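Local coordinates for protein colicin-D (Escherichia coli, PDB 5ZNM) that inhibits protein synthesis in Escherichia coli and closely related bacteria as a tRNase toxin, here as its central domain and C-terminal tRNase domain, at residues V29-Q32 / E33-E36; R266-A269 / A270-V274; K312-E315 / T316-F320. All blocks are in the same frame, centred on the assembly; numbering follows the deposited sequence.

Contact 1 of 3, residues V29-Q32 / E33-E36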
# COMPACT_ATOMS: atom_id res chain seq x y z
N VAL A 29 20.65 -3.64 14.64
CA VAL A 29 20.24 -5.03 14.76
C VAL A 29 19.82 -5.23 16.21
O VAL A 29 20.26 -4.52 17.12
CB VAL A 29 21.33 -6.03 14.33
CG1 VAL A 29 21.68 -5.82 12.85
CG2 VAL A 29 22.55 -5.91 15.18
N TYR A 30 18.94 -6.20 16.42
CA TYR A 30 18.25 -6.35 17.69
C TYR A 30 18.67 -7.66 18.31
O TYR A 30 18.47 -8.73 17.72
CB TYR A 30 16.73 -6.28 17.50
CG TYR A 30 16.29 -4.90 17.06
CD1 TYR A 30 16.34 -4.55 15.71
CD2 TYR A 30 15.86 -3.95 17.98
CE1 TYR A 30 15.96 -3.28 15.30
CE2 TYR A 30 15.47 -2.68 17.58
CZ TYR A 30 15.52 -2.35 16.24
OH TYR A 30 15.14 -1.10 15.85
N THR A 31 19.26 -7.58 19.50
CA THR A 31 19.31 -8.76 20.33
C THR A 31 17.89 -9.14 20.75
O THR A 31 16.94 -8.35 20.65
CB THR A 31 20.19 -8.51 21.56
OG1 THR A 31 19.61 -7.48 22.36
CG2 THR A 31 21.59 -8.08 21.12
N GLN A 32 17.76 -10.40 21.15
CA GLN A 32 16.55 -10.89 21.80
C GLN A 32 16.06 -9.89 22.86
O GLN A 32 14.93 -9.40 22.80
CB GLN A 32 16.89 -12.25 22.42
CG GLN A 32 15.76 -12.99 23.03
CD GLN A 32 14.89 -13.62 21.99
OE1 GLN A 32 15.36 -14.06 20.94
NE2 GLN A 32 13.62 -13.66 22.27
N GLU A 33 16.95 -9.58 23.82
CA GLU A 33 16.64 -8.68 24.92
C GLU A 33 16.14 -7.32 24.43
O GLU A 33 15.17 -6.77 24.97
CB GLU A 33 17.88 -8.49 25.81
CG GLU A 33 18.63 -9.75 26.20
CD GLU A 33 19.71 -10.16 25.19
OE1 GLU A 33 20.86 -9.73 25.35
OE2 GLU A 33 19.40 -10.91 24.26
N MET A 34 16.82 -6.75 23.43
CA MET A 34 16.39 -5.47 22.88
C MET A 34 14.98 -5.57 22.32
O MET A 34 14.13 -4.71 22.56
CB MET A 34 17.34 -5.01 21.78
CG MET A 34 18.68 -4.49 22.27
SD MET A 34 19.79 -4.20 20.89
CE MET A 34 19.00 -2.82 20.08
N MET A 35 14.73 -6.62 21.54
CA MET A 35 13.45 -6.75 20.86
C MET A 35 12.31 -6.85 21.87
O MET A 35 11.23 -6.28 21.66
CB MET A 35 13.48 -7.96 19.93
CG MET A 35 12.14 -8.25 19.30
SD MET A 35 12.01 -9.95 18.74
CE MET A 35 12.27 -10.82 20.28
N GLU A 36 12.54 -7.55 22.98
CA GLU A 36 11.55 -7.65 24.03
C GLU A 36 11.28 -6.29 24.66
O GLU A 36 10.12 -5.93 24.90
CB GLU A 36 12.03 -8.63 25.09
CG GLU A 36 12.25 -10.03 24.58
CD GLU A 36 11.94 -11.07 25.63
OE1 GLU A 36 12.88 -11.77 26.07
OE2 GLU A 36 10.76 -11.18 26.01
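The side chain of M34 runs back along the residues that lead into its helix, crossing T31 at about a right angle. Its CB lies 3.4 Å from T31 OG1, and CG comes closer, 3.1 Å from the same oxygen. SD then meets the T31 amide, where T31 N to M34 SD is a weak hydrogen bond of 3.7 Å. The bend at the last torsion (chi3 68°) turns the methyl CE to within 3.6 Å of V29 O and 3.9 Å of Y30 CD2. In return, M34 N donates to T31 OG1 at 3.1 Å and 160°, with OG1 set between the backbone N and the carbonyl carbon, turned to the amide. The two exchanges form a capping box that starts helix 32-42, with T31 as N-cap and the M34 sulfur a weak return acceptor. The first helical turn follows: M35 N donates to T31 O at 2.9 Å, and E36 N to Q32 O. The Q32 and M35 side chains lie side by side, with Q32 NE2 3.7 Å from M35 CE. Y30 is buried, its hydroxyl bonded to G192 O, while T31 packs on A7 of the second subunit.

Contact 2 of 3, residues R266-A269 / A270-V274; sequences RPDA and AGTGV
D268 reaches across to G271 and G273 and gathers their amides with one carboxylate oxygen. G273 N donates to D268 OD1 at 3.0 Å, arriving from above the carboxylate plane, 46° out of it. G271 N lies 2.9 Å from the same OD1, but its angle makes this bond weak; its better partner is D268 O, also at 2.9 Å. That amide is therefore shared between the carbonyl and the carboxylate of a single residue. The other oxygen, OD2, accepts a hydrogen bond from a water at 2.6 Å, and this water is also hydrogen-bonded to T272 OG1, at 2.8 Å. OD2 has a protein partner as well, ND1 of H226 of the second subunit. Held between N and carbonyl carbon (chi1 62°), the carboxylate faces into the bend. The bend is a type I turn from D268 to G271 at the head of the beta hairpin joining strands 262-267 and 274-281, with G271 taking a positive phi of 84° as the chain leaves the turn. At the neck of the hairpin, D268 N donates to G273 O at 2.9 Å, and P267 and V274 form an antiparallel non-hydrogen-bonded pair whose side chains diverge. Both carbonyls near this pair receive CA-H...O contacts, G273 O from P267 CA and R266 O from V274 CA, the latter at 3.4 Å. The R266 guanidinium forms a salt bridge with E275 and a hydrogen bond to S56 O. T272 O accepts from Q227 NE2 of the second subunit.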
# COMPACT_ATOMS: atom_id res chain seq x y z
N ARG A 266 13.30 10.10 7.68
CA ARG A 266 13.57 8.68 7.76
C ARG A 266 14.35 8.25 6.53
O ARG A 266 14.38 8.96 5.52
CB ARG A 266 12.29 7.82 7.86
CG ARG A 266 11.34 7.94 6.66
CD ARG A 266 10.02 7.14 6.89
NE ARG A 266 9.03 7.45 5.87
CZ ARG A 266 7.71 7.41 6.07
NH1 ARG A 266 7.22 7.06 7.25
NH2 ARG A 266 6.88 7.74 5.08
N PRO A 267 15.03 7.10 6.59
CA PRO A 267 15.73 6.62 5.39
C PRO A 267 14.75 6.40 4.24
O PRO A 267 13.56 6.11 4.45
CB PRO A 267 16.36 5.30 5.85
CG PRO A 267 16.52 5.43 7.34
CD PRO A 267 15.28 6.23 7.76
N ASP A 268 15.25 6.58 3.02
CA ASP A 268 14.43 6.31 1.86
C ASP A 268 14.33 4.81 1.61
O ASP A 268 14.86 3.98 2.36
CB ASP A 268 14.95 7.07 0.64
CG ASP A 268 16.37 6.67 0.23
OD1 ASP A 268 16.91 5.68 0.74
OD2 ASP A 268 16.94 7.38 -0.63
N ALA A 269 13.58 4.44 0.57
CA ALA A 269 13.31 3.03 0.31
C ALA A 269 14.59 2.24 0.07
O ALA A 269 14.72 1.09 0.53
CB ALA A 269 12.35 2.89 -0.88
N ALA A 270 15.56 2.83 -0.65
CA ALA A 270 16.85 2.18 -0.87
C ALA A 270 17.66 2.07 0.41
O ALA A 270 18.55 1.22 0.48
CB ALA A 270 17.65 2.97 -1.92
N GLY A 271 17.37 2.90 1.40
CA GLY A 271 18.08 2.90 2.66
C GLY A 271 19.36 3.70 2.66
O GLY A 271 20.03 3.76 3.70
N THR A 272 19.72 4.32 1.53
CA THR A 272 20.97 5.05 1.40
C THR A 272 20.78 6.55 1.32
O THR A 272 21.77 7.30 1.31
CB THR A 272 21.73 4.57 0.15
OG1 THR A 272 20.87 4.69 -1.00
CG2 THR A 272 22.15 3.12 0.33
N GLY A 273 19.53 7.02 1.26
CA GLY A 273 19.21 8.43 1.27
C GLY A 273 18.10 8.69 2.28
O GLY A 273 17.85 7.84 3.14
N VAL A 274 17.44 9.84 2.20
CA VAL A 274 16.47 10.25 3.22
C VAL A 274 15.22 10.82 2.58
O VAL A 274 15.22 11.28 1.43
CB VAL A 274 17.06 11.29 4.22
CG1 VAL A 274 18.26 10.71 4.97
CG2 VAL A 274 17.46 12.56 3.51
O HOH W 1 19.09 6.58 -1.95

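Contact 3 of 3, residues K312-E315 / T316-F320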
# COMPACT_ATOMS: atom_id res chain seq x y z
N LYS A 312 -16.14 31.82 24.75
CA LYS A 312 -15.75 30.48 24.33
C LYS A 312 -14.51 30.59 23.46
O LYS A 312 -14.57 31.13 22.35
CB LYS A 312 -16.87 29.78 23.57
CG LYS A 312 -18.06 29.52 24.44
CD LYS A 312 -18.90 28.41 23.87
CE LYS A 312 -19.63 28.85 22.64
NZ LYS A 312 -20.82 27.97 22.45
N ASN A 313 -13.39 30.08 23.95
CA ASN A 313 -12.15 30.05 23.18
C ASN A 313 -11.36 28.84 23.64
O ASN A 313 -11.83 28.07 24.49
CB ASN A 313 -11.36 31.36 23.33
CG ASN A 313 -11.11 31.72 24.78
OD1 ASN A 313 -10.79 30.85 25.60
ND2 ASN A 313 -11.27 32.99 25.12
N ARG A 314 -10.15 28.67 23.09
CA ARG A 314 -9.39 27.46 23.42
C ARG A 314 -9.20 27.35 24.92
O ARG A 314 -9.34 26.27 25.50
CB ARG A 314 -8.03 27.46 22.72
CG ARG A 314 -7.14 26.29 23.18
CD ARG A 314 -6.08 25.90 22.13
NE ARG A 314 -6.67 25.51 20.86
CZ ARG A 314 -7.10 24.28 20.55
NH1 ARG A 314 -7.03 23.29 21.44
NH2 ARG A 314 -7.62 24.05 19.36
N GLU A 315 -8.85 28.46 25.54
CA GLU A 315 -8.59 28.52 26.97
C GLU A 315 -9.82 28.09 27.79
O GLU A 315 -9.72 27.27 28.70
CB GLU A 315 -8.16 29.94 27.30
CG GLU A 315 -7.83 30.24 28.68
CD GLU A 315 -7.31 31.67 28.82
OE1 GLU A 315 -6.14 31.90 28.45
OE2 GLU A 315 -8.08 32.55 29.25
N THR A 316 -10.99 28.63 27.47
CA THR A 316 -12.14 28.31 28.31
C THR A 316 -12.71 26.93 28.00
O THR A 316 -13.19 26.25 28.92
CB THR A 316 -13.22 29.39 28.19
OG1 THR A 316 -13.73 29.44 26.85
CG2 THR A 316 -12.64 30.74 28.55
N LEU A 317 -12.65 26.49 26.74
CA LEU A 317 -13.05 25.12 26.45
C LEU A 317 -12.11 24.12 27.08
O LEU A 317 -12.55 23.03 27.46
CB LEU A 317 -13.13 24.87 24.93
CG LEU A 317 -14.15 25.71 24.14
CD1 LEU A 317 -14.23 25.21 22.69
CD2 LEU A 317 -15.52 25.70 24.81
N THR A 318 -10.81 24.46 27.20
CA THR A 318 -9.89 23.60 27.93
C THR A 318 -10.21 23.59 29.43
O THR A 318 -10.13 22.53 30.07
CB THR A 318 -8.44 24.04 27.67
OG1 THR A 318 -8.17 23.95 26.26
CG2 THR A 318 -7.44 23.16 28.42
N LYS A 319 -10.61 24.73 29.99
CA LYS A 319 -11.09 24.74 31.38
C LYS A 319 -12.25 23.76 31.57
O LYS A 319 -12.27 22.99 32.54
CB LYS A 319 -11.56 26.15 31.78
CG LYS A 319 -10.48 27.16 32.11
CD LYS A 319 -11.15 28.38 32.81
CE LYS A 319 -10.13 29.50 33.05
NZ LYS A 319 -10.80 30.67 33.69
N PHE A 320 -13.23 23.81 30.66
CA PHE A 320 -14.41 22.94 30.74
C PHE A 320 -14.02 21.47 30.62
O PHE A 320 -14.45 20.63 31.41
CB PHE A 320 -15.39 23.34 29.63
CG PHE A 320 -16.77 22.72 29.72
CD1 PHE A 320 -17.35 22.41 30.93
CD2 PHE A 320 -17.50 22.47 28.55
CE1 PHE A 320 -18.64 21.86 30.99
CE2 PHE A 320 -18.77 21.92 28.59
CZ PHE A 320 -19.35 21.62 29.82
O HOH W 2 -6.40 22.89 24.25
O HOH W 3 -9.65 32.33 31.35
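Two reciprocal bonds between side chain and backbone join N313 to T316, whose side chains cross at about a right angle. T316 N donates to N313 OD1 at 2.9 Å, and N313 N returns a bond of 3.0 Å to T316 OG1. The threonine hydroxyl lies between its own backbone N and carbonyl carbon (chi1 63°), turned back to the start of the helix, where it also bonds K311 O. Among the main-chain bonds, L317 N donates to N313 O at 2.9 Å, and K319 N to E315 O. A mixed pair, one main-chain and one side-chain donor of a single residue, grips R314 O: T318 N at 2.9 Å and T318 OG1 at 2.7 Å approach from opposite faces of the carbonyl plane. Water bridges come next. One water donates to T318 OG1 and accepts from R314 NH1, lying in plane at the guanidinium edge. Another donates to E315 OE2 at 2.6 Å and accepts from K319 NZ, linking opposite charges whose E315 OE2 and K319 NZ atoms stand 5.5 Å apart. Direct salt bridges reach outside the segments: R314 pairs with D283 and D255, K319 with D309, and K312 with D296. With N313 as N-cap, the paired N313 and T316 bonds make a classic capping box at the start of helix 314-329, in the C-terminal colicin D nuclease region.

How the contacts relate
From the N terminus, the chain runs through helix 3-22 and reaches contact 1, where the connecting loop turns into helix 32-42. Much later, contact 2 closes the short hairpin between strands 262-267 and 274-281 of a five-stranded sheet. Contact 3 then begins helix 314-329. The three follow in series; none nests or crosses. Contacts 1 and 2, about 11 Å apart at their nearest atoms, both touch the second subunit: contact 1 meets helix 3-22 of that copy, contact 2 its V214, P215, N225, H226 and Q227. Contact 2 also packs on helix 3-22 of its own chain. Contact 3 lies across the chain's centre, about 45 Å and 43 Å from them between centres, and meets no other subunit.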